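Solute-binding protein (Thermoactinomyces vulgaris, PDB 2ZYO) binds maltotetraose and probably serves as the extracellular receptor that hands maltodextrins and cyclodextrins to a membrane transporter. Local coordinates at residues W250-Y255 and I260-A265; V131-N136 and Q142-Y147; G317-Q322 and G339-A344; S311-T316 and K332-V337. All coordinates share one frame; numbering follows the deposited sequence.

Contact 1 (W250-Y255 and I260-A265); sequences WAIKDY and INVGVA. With GLC (alpha-D-glucopyranose), chain B.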
# COMPACT_ATOMS: atom_id res chain seq x y z
N TRP A 250 0.61 9.62 1.49
CA TRP A 250 1.95 9.98 1.97
C TRP A 250 2.43 11.37 1.52
O TRP A 250 3.34 11.94 2.11
CB TRP A 250 2.97 8.92 1.56
CG TRP A 250 2.92 8.57 0.10
CD1 TRP A 250 3.49 9.27 -0.94
CD2 TRP A 250 2.27 7.43 -0.49
NE1 TRP A 250 3.22 8.64 -2.13
CE2 TRP A 250 2.48 7.51 -1.89
CE3 TRP A 250 1.54 6.36 0.03
CZ2 TRP A 250 1.98 6.55 -2.77
CZ3 TRP A 250 1.03 5.41 -0.86
CH2 TRP A 250 1.26 5.51 -2.24
N ALA A 251 1.81 11.90 0.46
CA ALA A 251 2.21 13.18 -0.11
C ALA A 251 1.35 14.36 0.38
O ALA A 251 1.70 15.52 0.14
CB ALA A 251 2.19 13.10 -1.63
N ILE A 252 0.26 14.05 1.07
CA ILE A 252 -0.74 15.05 1.47
C ILE A 252 -0.20 16.15 2.39
O ILE A 252 -0.37 17.34 2.11
CB ILE A 252 -1.99 14.39 2.10
CG1 ILE A 252 -2.77 13.57 1.05
CG2 ILE A 252 -2.89 15.43 2.79
CD1 ILE A 252 -3.23 14.35 -0.19
N LYS A 253 0.44 15.75 3.49
CA LYS A 253 0.98 16.71 4.46
C LYS A 253 1.98 17.67 3.82
O LYS A 253 2.00 18.86 4.13
CB LYS A 253 1.59 15.99 5.66
CG LYS A 253 0.57 15.32 6.57
CD LYS A 253 1.20 14.79 7.86
CE LYS A 253 1.34 15.89 8.92
NZ LYS A 253 0.02 16.30 9.48
N ASP A 254 2.80 17.14 2.91
CA ASP A 254 3.76 17.94 2.15
C ASP A 254 3.07 18.94 1.21
O ASP A 254 3.49 20.09 1.12
CB ASP A 254 4.71 17.02 1.37
CG ASP A 254 5.89 17.77 0.77
OD1 ASP A 254 6.35 18.77 1.37
OD2 ASP A 254 6.38 17.34 -0.30
N TYR A 255 2.01 18.49 0.53
CA TYR A 255 1.25 19.37 -0.37
C TYR A 255 0.58 20.51 0.37
O TYR A 255 0.57 21.65 -0.10
CB TYR A 255 0.19 18.58 -1.16
CG TYR A 255 0.71 17.58 -2.17
CD1 TYR A 255 2.01 17.64 -2.67
CD2 TYR A 255 -0.13 16.58 -2.65
CE1 TYR A 255 2.47 16.71 -3.61
CE2 TYR A 255 0.31 15.65 -3.59
CZ TYR A 255 1.61 15.73 -4.07
OH TYR A 255 2.03 14.80 -5.00
N ILE A 260 -1.10 24.31 -0.92
CA ILE A 260 -2.09 23.83 -1.88
C ILE A 260 -3.38 23.46 -1.16
O ILE A 260 -3.35 22.76 -0.14
CB ILE A 260 -1.56 22.62 -2.71
CG1 ILE A 260 -0.20 22.92 -3.35
CG2 ILE A 260 -2.59 22.18 -3.76
CD1 ILE A 260 -0.15 24.14 -4.29
N ASN A 261 -4.50 23.94 -1.69
CA ASN A 261 -5.82 23.51 -1.23
C ASN A 261 -6.16 22.22 -1.96
O ASN A 261 -6.50 22.22 -3.14
CB ASN A 261 -6.87 24.60 -1.50
CG ASN A 261 -8.20 24.32 -0.81
OD1 ASN A 261 -8.31 23.44 0.06
ND2 ASN A 261 -9.22 25.08 -1.18
N VAL A 262 -6.03 21.11 -1.23
CA VAL A 262 -6.03 19.77 -1.81
C VAL A 262 -7.41 19.12 -1.80
O VAL A 262 -8.12 19.12 -0.79
CB VAL A 262 -5.03 18.85 -1.05
CG1 VAL A 262 -5.05 17.44 -1.60
CG2 VAL A 262 -3.61 19.42 -1.11
N GLY A 263 -7.79 18.58 -2.96
CA GLY A 263 -8.95 17.70 -3.06
C GLY A 263 -8.47 16.30 -3.40
O GLY A 263 -7.40 16.13 -3.99
N VAL A 264 -9.26 15.29 -3.03
CA VAL A 264 -8.96 13.90 -3.36
C VAL A 264 -10.21 13.16 -3.82
O VAL A 264 -11.23 13.16 -3.13
CB VAL A 264 -8.32 13.13 -2.17
CG1 VAL A 264 -7.90 11.72 -2.60
CG2 VAL A 264 -7.11 13.88 -1.61
N ALA A 265 -10.12 12.53 -4.99
CA ALA A 265 -11.22 11.74 -5.54
C ALA A 265 -10.71 10.38 -6.00
O ALA A 265 -9.52 10.23 -6.28
CB ALA A 265 -11.87 12.50 -6.69
C1 GLC B . 4.53 4.74 -1.92
C2 GLC B . 4.22 3.37 -1.27
C3 GLC B . 5.20 2.26 -1.72
C4 GLC B . 5.44 2.29 -3.22
C5 GLC B . 5.82 3.71 -3.65
C6 GLC B . 6.08 3.83 -5.15
O1 GLC B . 5.64 5.34 -1.35
O2 GLC B . 4.24 3.48 0.15
O3 GLC B . 4.66 0.99 -1.37
O4 GLC B . 6.50 1.38 -3.56
O5 GLC B . 4.75 4.61 -3.33
O6 GLC B . 7.47 3.81 -5.44
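Ile252 packs on Val262 and Val264, and Tyr255 on Val262, where helix 252-257 is followed by the edge strand 262-265, which pairs antiparallel with strand 120-136 in the type 2 periplasmic binding protein fold. Ile252 meets Val262 at a slant, with CD1 of Ile252 lying 3.9 Å from CG1 of Val262. The same CD1 meets CG2 of Val264 tip to tip at 4.2 Å, so one methyl spans both valines, which project from the same side of the strand. Tyr255 contributes chiefly its CB, 3.9 Å from CG2 of Val262. Its ring turns away, with Ala251 O, one turn earlier, above one face toward the rim, and its hydroxyl is hydrogen-bonded to Asn234 and Asn247. Polar closure comes from the backbone: Ile260 N donates to Tyr255 O over 3.2 Å, with an N-H...O angle of 156°, and ties the strand's approach to the helix. Phe340 and Val336 pack against the same aliphatic patch.

At the other end of the helical segment Trp250 belongs to the sugar pocket, which illustrates how a fold element can be packed on one side and recognise ligand on another. With chi1 at 50°, its CG sits between the backbone N and the carbonyl carbon, and the indole presents a face to one glucose unit, itself hydrogen-bonded to Glu129 and Asn173. The glucose lies over the six-membered side of the ring system, where its C1 comes to 3.2 Å from CZ2 of Trp250.

Contact 2 (V131-N136 and Q142-Y147); sequences VALIYN and QVPATY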
# COMPACT_ATOMS: atom_id res chain seq x y z
N VAL A 131 -3.22 4.90 -3.99
CA VAL A 131 -3.20 6.13 -4.79
C VAL A 131 -4.63 6.54 -5.11
O VAL A 131 -5.56 5.72 -5.05
CB VAL A 131 -2.35 6.02 -6.09
CG1 VAL A 131 -0.89 5.70 -5.77
CG2 VAL A 131 -2.93 5.00 -7.07
N ALA A 132 -4.81 7.81 -5.43
CA ALA A 132 -6.09 8.34 -5.88
C ALA A 132 -5.79 9.60 -6.68
O ALA A 132 -4.62 9.94 -6.89
CB ALA A 132 -7.00 8.65 -4.70
N LEU A 133 -6.83 10.28 -7.14
CA LEU A 133 -6.65 11.53 -7.87
C LEU A 133 -6.57 12.68 -6.87
O LEU A 133 -7.59 13.08 -6.28
CB LEU A 133 -7.76 11.75 -8.89
CG LEU A 133 -7.48 12.80 -9.97
CD1 LEU A 133 -6.41 12.33 -10.95
CD2 LEU A 133 -8.76 13.16 -10.70
N ILE A 134 -5.36 13.20 -6.68
CA ILE A 134 -5.15 14.35 -5.81
C ILE A 134 -5.12 15.59 -6.69
O ILE A 134 -4.37 15.64 -7.67
CB ILE A 134 -3.82 14.24 -5.02
CG1 ILE A 134 -3.77 12.93 -4.23
CG2 ILE A 134 -3.65 15.44 -4.09
CD1 ILE A 134 -2.40 12.64 -3.60
N TYR A 135 -5.93 16.58 -6.36
CA TYR A 135 -6.05 17.76 -7.22
C TYR A 135 -5.96 19.09 -6.48
O TYR A 135 -6.23 19.18 -5.29
CB TYR A 135 -7.30 17.68 -8.11
CG TYR A 135 -8.64 17.63 -7.39
CD1 TYR A 135 -9.41 18.78 -7.26
CD2 TYR A 135 -9.14 16.43 -6.89
CE1 TYR A 135 -10.65 18.75 -6.62
CE2 TYR A 135 -10.38 16.39 -6.25
CZ TYR A 135 -11.12 17.55 -6.12
OH TYR A 135 -12.34 17.51 -5.49
N ASN A 136 -5.54 20.11 -7.23
CA ASN A 136 -5.45 21.48 -6.73
C ASN A 136 -6.80 22.16 -6.95
O ASN A 136 -7.20 22.39 -8.10
CB ASN A 136 -4.34 22.21 -7.48
CG ASN A 136 -4.08 23.61 -6.96
OD1 ASN A 136 -4.96 24.26 -6.39
ND2 ASN A 136 -2.86 24.10 -7.17
N GLN A 142 -14.93 20.01 -10.88
CA GLN A 142 -15.44 18.66 -11.06
C GLN A 142 -14.35 17.83 -11.71
O GLN A 142 -13.84 18.17 -12.78
CB GLN A 142 -16.71 18.65 -11.92
CG GLN A 142 -17.28 17.25 -12.18
CD GLN A 142 -17.71 16.54 -10.91
OE1 GLN A 142 -18.38 17.13 -10.06
NE2 GLN A 142 -17.33 15.28 -10.78
N VAL A 143 -13.98 16.73 -11.05
CA VAL A 143 -12.99 15.80 -11.59
C VAL A 143 -13.56 15.09 -12.83
O VAL A 143 -14.77 14.90 -12.93
CB VAL A 143 -12.51 14.77 -10.53
CG1 VAL A 143 -11.80 15.48 -9.38
CG2 VAL A 143 -13.66 13.91 -10.01
N PRO A 144 -12.69 14.72 -13.79
CA PRO A 144 -13.15 13.96 -14.96
C PRO A 144 -13.90 12.68 -14.56
O PRO A 144 -13.48 11.96 -13.65
CB PRO A 144 -11.85 13.62 -15.68
CG PRO A 144 -10.92 14.72 -15.31
CD PRO A 144 -11.24 15.01 -13.87
N ALA A 145 -15.02 12.44 -15.24
CA ALA A 145 -15.92 11.33 -14.92
C ALA A 145 -15.43 9.98 -15.41
O ALA A 145 -15.81 8.93 -14.87
CB ALA A 145 -17.31 11.61 -15.47
N THR A 146 -14.59 10.00 -16.45
CA THR A 146 -14.07 8.78 -17.06
C THR A 146 -12.57 8.92 -17.32
O THR A 146 -12.05 10.04 -17.35
CB THR A 146 -14.76 8.47 -18.41
OG1 THR A 146 -14.49 9.53 -19.33
CG2 THR A 146 -16.26 8.30 -18.24
N TYR A 147 -11.90 7.79 -17.52
CA TYR A 147 -10.49 7.81 -17.89
C TYR A 147 -10.26 8.56 -19.20
O TYR A 147 -9.29 9.31 -19.32
CB TYR A 147 -9.92 6.39 -17.98
CG TYR A 147 -8.47 6.39 -18.39
CD1 TYR A 147 -7.47 6.75 -17.49
CD2 TYR A 147 -8.09 6.08 -19.70
CE1 TYR A 147 -6.14 6.78 -17.86
CE2 TYR A 147 -6.76 6.10 -20.08
CZ TYR A 147 -5.79 6.45 -19.16
OH TYR A 147 -4.46 6.48 -19.52
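One face of the Tyr135 ring is covered by CG1 of Val143, which stands 3.5 Å above the plane and towards the rim, while Leu133 O lies at the edge, in the ring plane. The methyl is 3.9 Å from the ring centroid and 24° off the normal, a CH-pi contact. Its nearest ring atom is CE2 of Tyr135, at 3.6 Å from CG1. Tyrosine and valine side chains cross at about a right angle, the ring being raised beside the strand because CG lies between the backbone N and the carbonyl carbon (chi1 62°). The same valine methyl has a second partner in Leu133: the two side chains run antiparallel alongside each other, and CD2 of Leu133 lies 4.0 Å from CG1 of Val143. Pro144 adds a looser touch through its CD, 4.4 Å from CD2 of Leu133.

No hydrogen bond joins the two segments, so the loop is held here by apolar contacts alone, with Val143 as the wedge between two residues on one side of the strand. Val143 also touches Ala265 on the adjoining strand 262-265. Further on, Thr146 is the N-cap of helix 147-157, its side chain capping a backbone N of the first turn. The whole is a strand-loop-helix connection that leaves the end of an inner strand, 120-136, and folds back over one face of the mixed sheet in the type 2 periplasmic binding protein fold.

Contact 3 (G317-Q322 and G339-A344); sequences GEIPPQ and GFAKQA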
# COMPACT_ATOMS: atom_id res chain seq x y z
N GLY A 317 -3.76 10.22 10.92
CA GLY A 317 -4.33 10.51 9.60
C GLY A 317 -4.36 9.31 8.66
O GLY A 317 -4.79 9.43 7.51
N GLU A 318 -3.90 8.16 9.16
CA GLU A 318 -3.90 6.93 8.38
C GLU A 318 -5.25 6.24 8.48
O GLU A 318 -5.77 6.03 9.58
CB GLU A 318 -2.78 5.99 8.85
CG GLU A 318 -1.37 6.57 8.75
CD GLU A 318 -0.27 5.53 8.93
OE1 GLU A 318 -0.47 4.55 9.68
OE2 GLU A 318 0.81 5.70 8.32
N ILE A 319 -5.81 5.89 7.33
CA ILE A 319 -7.14 5.28 7.25
C ILE A 319 -7.14 3.88 7.87
O ILE A 319 -6.40 3.01 7.42
CB ILE A 319 -7.64 5.20 5.79
CG1 ILE A 319 -7.70 6.61 5.18
CG2 ILE A 319 -9.01 4.52 5.72
CD1 ILE A 319 -7.81 6.62 3.67
N PRO A 320 -7.98 3.66 8.90
CA PRO A 320 -8.09 2.31 9.45
C PRO A 320 -9.09 1.47 8.65
O PRO A 320 -10.23 1.90 8.47
CB PRO A 320 -8.59 2.55 10.88
CG PRO A 320 -9.35 3.84 10.80
CD PRO A 320 -8.85 4.62 9.60
N PRO A 321 -8.67 0.30 8.15
CA PRO A 321 -9.60 -0.51 7.36
C PRO A 321 -10.54 -1.31 8.27
O PRO A 321 -10.57 -2.54 8.23
CB PRO A 321 -8.67 -1.42 6.55
CG PRO A 321 -7.45 -1.56 7.38
CD PRO A 321 -7.35 -0.35 8.27
N GLN A 322 -11.28 -0.57 9.08
CA GLN A 322 -12.23 -1.10 10.04
C GLN A 322 -13.61 -0.74 9.52
O GLN A 322 -13.89 0.43 9.26
CB GLN A 322 -11.96 -0.45 11.41
CG GLN A 322 -12.29 -1.32 12.62
CD GLN A 322 -13.74 -1.22 13.09
OE1 GLN A 322 -14.13 -1.89 14.03
NE2 GLN A 322 -14.53 -0.38 12.42
N GLY A 339 -11.67 10.34 -0.48
CA GLY A 339 -11.30 9.86 -1.81
C GLY A 339 -10.34 8.68 -1.79
O GLY A 339 -10.48 7.75 -2.60
N PHE A 340 -9.37 8.71 -0.88
CA PHE A 340 -8.44 7.61 -0.70
C PHE A 340 -9.15 6.34 -0.24
O PHE A 340 -8.86 5.24 -0.72
CB PHE A 340 -7.35 7.97 0.31
CG PHE A 340 -6.35 8.97 -0.19
CD1 PHE A 340 -5.57 8.70 -1.32
CD2 PHE A 340 -6.15 10.16 0.49
CE1 PHE A 340 -4.64 9.63 -1.77
CE2 PHE A 340 -5.22 11.10 0.04
CZ PHE A 340 -4.47 10.83 -1.09
N ALA A 341 -10.08 6.49 0.71
CA ALA A 341 -10.82 5.36 1.25
C ALA A 341 -11.74 4.74 0.19
O ALA A 341 -11.81 3.52 0.07
CB ALA A 341 -11.62 5.78 2.47
N LYS A 342 -12.41 5.60 -0.58
CA LYS A 342 -13.27 5.15 -1.68
C LYS A 342 -12.47 4.35 -2.70
O LYS A 342 -12.89 3.27 -3.11
CB LYS A 342 -13.94 6.34 -2.37
CG LYS A 342 -15.11 6.95 -1.61
CD LYS A 342 -15.89 7.94 -2.47
CE LYS A 342 -15.17 9.28 -2.59
NZ LYS A 342 -15.92 10.25 -3.45
N GLN A 343 -11.31 4.87 -3.09
CA GLN A 343 -10.45 4.18 -4.04
C GLN A 343 -9.88 2.88 -3.47
O GLN A 343 -9.81 1.87 -4.17
CB GLN A 343 -9.32 5.10 -4.53
CG GLN A 343 -8.45 4.49 -5.64
CD GLN A 343 -9.26 4.04 -6.84
OE1 GLN A 343 -9.98 4.82 -7.45
NE2 GLN A 343 -9.14 2.76 -7.19
N ALA A 344 -9.49 2.92 -2.19
CA ALA A 344 -8.95 1.74 -1.51
C ALA A 344 -9.97 0.60 -1.47
O ALA A 344 -9.58 -0.57 -1.49
CB ALA A 344 -8.49 2.10 -0.10
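Ile319 reaches across to Phe340 and Ala341 on helix 338-344, and its atoms take part to very different degrees. From CB, which points toward the helix, the side chain divides. The CG2 branch remains at the margin, 4.4 Å from CB of Ala341. The other branch is the longer: CG1 passes alongside Val337, 3.7 Å from its CG1, and then runs on extended, since chi2 is 164°, so that CD1 is carried outwards to the helix surface. There the terminal methyl meets two side-chain carbons and a backbone nitrogen. CD1 lies 3.7 Å from CB of Phe340. It is equally near, at 3.7 Å, to Ala341 N. CB of Ala341 is a little farther from CD1, at 4.1 Å. The side chains of Ile319 and Phe340 meet at about a right angle, and only the root of the phenylalanine is used, its ring leading off elsewhere.

The contact is therefore a single aliphatic knob pressed against the helix, with no hydrogen bond between the segments. Polar ties of the loop run elsewhere: Glu318 forms salt bridges with Arg312 and Lys282. Ile319 is further bound to the sheet by a backbone hydrogen bond with Ile128 of strand 120-136, and its side chain also touches Leu326 of helix 323-326. Thus the loop after helix 306-316 touches both that strand and helix 338-344, and Phe340 of the helix in turn packs on Ala132 of the strand and on Pro249.

Contact 4 (S311-T316 and K332-V337); sequences SRFKET and KNNPVV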
# COMPACT_ATOMS: atom_id res chain seq x y z
N SER A 311 -9.13 6.49 17.39
CA SER A 311 -8.07 7.29 17.98
C SER A 311 -6.84 7.35 17.08
O SER A 311 -6.29 8.43 16.83
CB SER A 311 -7.69 6.73 19.36
OG SER A 311 -6.44 7.22 19.81
N ARG A 312 -6.42 6.19 16.57
CA ARG A 312 -5.26 6.14 15.68
C ARG A 312 -5.44 6.98 14.42
O ARG A 312 -4.53 7.71 14.02
CB ARG A 312 -4.90 4.70 15.29
CG ARG A 312 -3.51 4.60 14.69
CD ARG A 312 -3.10 3.20 14.30
NE ARG A 312 -1.70 3.21 13.87
CZ ARG A 312 -1.29 3.50 12.64
NH1 ARG A 312 -2.16 3.79 11.68
NH2 ARG A 312 0.01 3.50 12.36
N PHE A 313 -6.62 6.91 13.81
CA PHE A 313 -6.89 7.72 12.62
C PHE A 313 -6.79 9.21 12.92
O PHE A 313 -6.16 9.95 12.17
CB PHE A 313 -8.26 7.40 12.01
CG PHE A 313 -8.70 8.44 11.01
CD1 PHE A 313 -8.08 8.54 9.77
CD2 PHE A 313 -9.71 9.34 11.34
CE1 PHE A 313 -8.46 9.52 8.86
CE2 PHE A 313 -10.10 10.32 10.43
CZ PHE A 313 -9.48 10.41 9.19
N LYS A 314 -7.42 9.64 14.01
CA LYS A 314 -7.46 11.06 14.36
C LYS A 314 -6.07 11.62 14.67
O LYS A 314 -5.78 12.78 14.36
CB LYS A 314 -8.43 11.30 15.53
CG LYS A 314 -9.89 11.05 15.16
CD LYS A 314 -10.81 11.15 16.37
CE LYS A 314 -12.21 10.65 16.04
NZ LYS A 314 -13.11 10.70 17.23
N GLU A 315 -5.21 10.78 15.25
CA GLU A 315 -3.83 11.18 15.56
C GLU A 315 -2.91 11.13 14.35
O GLU A 315 -2.14 12.07 14.11
CB GLU A 315 -3.25 10.30 16.67
CG GLU A 315 -3.68 10.65 18.08
CD GLU A 315 -2.61 10.32 19.11
OE1 GLU A 315 -1.75 11.19 19.38
OE2 GLU A 315 -2.62 9.20 19.66
N THR A 316 -2.97 10.04 13.59
CA THR A 316 -2.00 9.76 12.53
C THR A 316 -2.45 10.15 11.12
O THR A 316 -1.62 10.35 10.24
CB THR A 316 -1.60 8.27 12.49
OG1 THR A 316 -2.72 7.49 12.05
CG2 THR A 316 -1.13 7.78 13.86
N LYS A 332 -15.59 9.72 5.84
CA LYS A 332 -16.40 10.10 4.68
C LYS A 332 -16.52 11.61 4.46
O LYS A 332 -16.67 12.06 3.32
CB LYS A 332 -17.79 9.47 4.76
CG LYS A 332 -17.78 7.94 4.69
CD LYS A 332 -19.18 7.36 4.66
CE LYS A 332 -19.78 7.36 3.26
NZ LYS A 332 -19.05 6.45 2.31
N ASN A 333 -16.46 12.39 5.54
CA ASN A 333 -16.61 13.84 5.44
C ASN A 333 -15.29 14.61 5.55
O ASN A 333 -15.29 15.84 5.69
CB ASN A 333 -17.64 14.35 6.46
CG ASN A 333 -19.02 13.74 6.25
OD1 ASN A 333 -19.29 13.07 5.24
ND2 ASN A 333 -19.91 13.95 7.21
N ASN A 334 -14.18 13.89 5.48
CA ASN A 334 -12.85 14.48 5.44
C ASN A 334 -12.37 14.60 3.99
O ASN A 334 -12.17 13.58 3.32
CB ASN A 334 -11.86 13.66 6.27
CG ASN A 334 -10.52 14.35 6.47
OD1 ASN A 334 -10.00 15.01 5.57
ND2 ASN A 334 -9.95 14.19 7.65
N PRO A 335 -12.18 15.84 3.50
CA PRO A 335 -11.87 16.12 2.09
C PRO A 335 -10.54 15.57 1.58
O PRO A 335 -10.34 15.46 0.37
CB PRO A 335 -11.85 17.66 2.03
CG PRO A 335 -11.54 18.08 3.42
CD PRO A 335 -12.24 17.08 4.29
N VAL A 336 -9.63 15.22 2.49
CA VAL A 336 -8.33 14.70 2.08
C VAL A 336 -8.17 13.23 2.46
O VAL A 336 -7.07 12.66 2.38
CB VAL A 336 -7.16 15.56 2.64
CG1 VAL A 336 -5.97 15.45 1.73
CG2 VAL A 336 -7.56 17.03 2.75
N VAL A 337 -9.28 12.60 2.86
CA VAL A 337 -9.28 11.20 3.29
C VAL A 337 -10.31 10.37 2.52
O VAL A 337 -10.00 9.27 2.06
CB VAL A 337 -9.50 11.09 4.83
CG1 VAL A 337 -9.79 9.66 5.25
CG2 VAL A 337 -8.30 11.64 5.59
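Phe313 and Val337 are brought together by similar first torsions: in the phenylalanine CG stands opposite the backbone N (chi1 166°), which projects the ring off helix 306-316, and in the valine CG1 does the same (chi1 168°), so both methyls are turned to meet it. The two side chains come from opposite directions. CG2 of Val337 lies in the plane of the ring, at its edge, 3.9 Å from CE1 of Phe313, whereas CG1 of Val337 reaches that same CE1 obliquely at 3.8 Å. Both methyls of the isopropyl group thus rest against the rim carbons CE1 and CZ.

Asn334 adds a looser touch, its ND2 lying obliquely 4.1 Å from CZ of Phe313. The rotation of its amide is set by an Asx turn, in which OD1 of Asn334 accepts from Val336 N at 3.1 Å. In the helix, Arg312 O accepts twice, from Thr316 N and from Thr316 OG1; the hydroxyl, 2.7 Å from Arg312 O, comes from above the carbonyl plane. Met330 and Ile331 of helix 329-332 and Pro320 also touch the phenyl ring.

No hydrogen bond passes between the two segments; the polar groups of the helix find partners in it and beyond it, Arg312 in a salt bridge with Glu318. What joins helix 306-316 to the loop before helix 338-344 is a small contact of a ring rim with two methyls and an amide nitrogen, which depends on van der Waals fit and burial of the ring edge, with no directional bond.

In the fold
Along the chain contact 2 comes first, then contact 1, while contacts 3 and 4 alternate their segments near the end of the series. Contacts 1 and 2, centres 13 Å apart, share one sheet: strands 120-136 and 262-265 are antiparallel neighbours, with Ala265 O 2.8 Å from Leu133 N. Contacts 3 and 4 lie closest together, 9 Å between centres, and are also tied by the salt bridge from Glu318 to Arg312. Phe340 and Val336 carry the second pair onto Ile252 and Val264 of contact 1. Contacts 2 and 4, 20 Å apart, do not touch. Contact 1 touches each of the others, and through Trp250 it alone of the four reaches the sugar pocket.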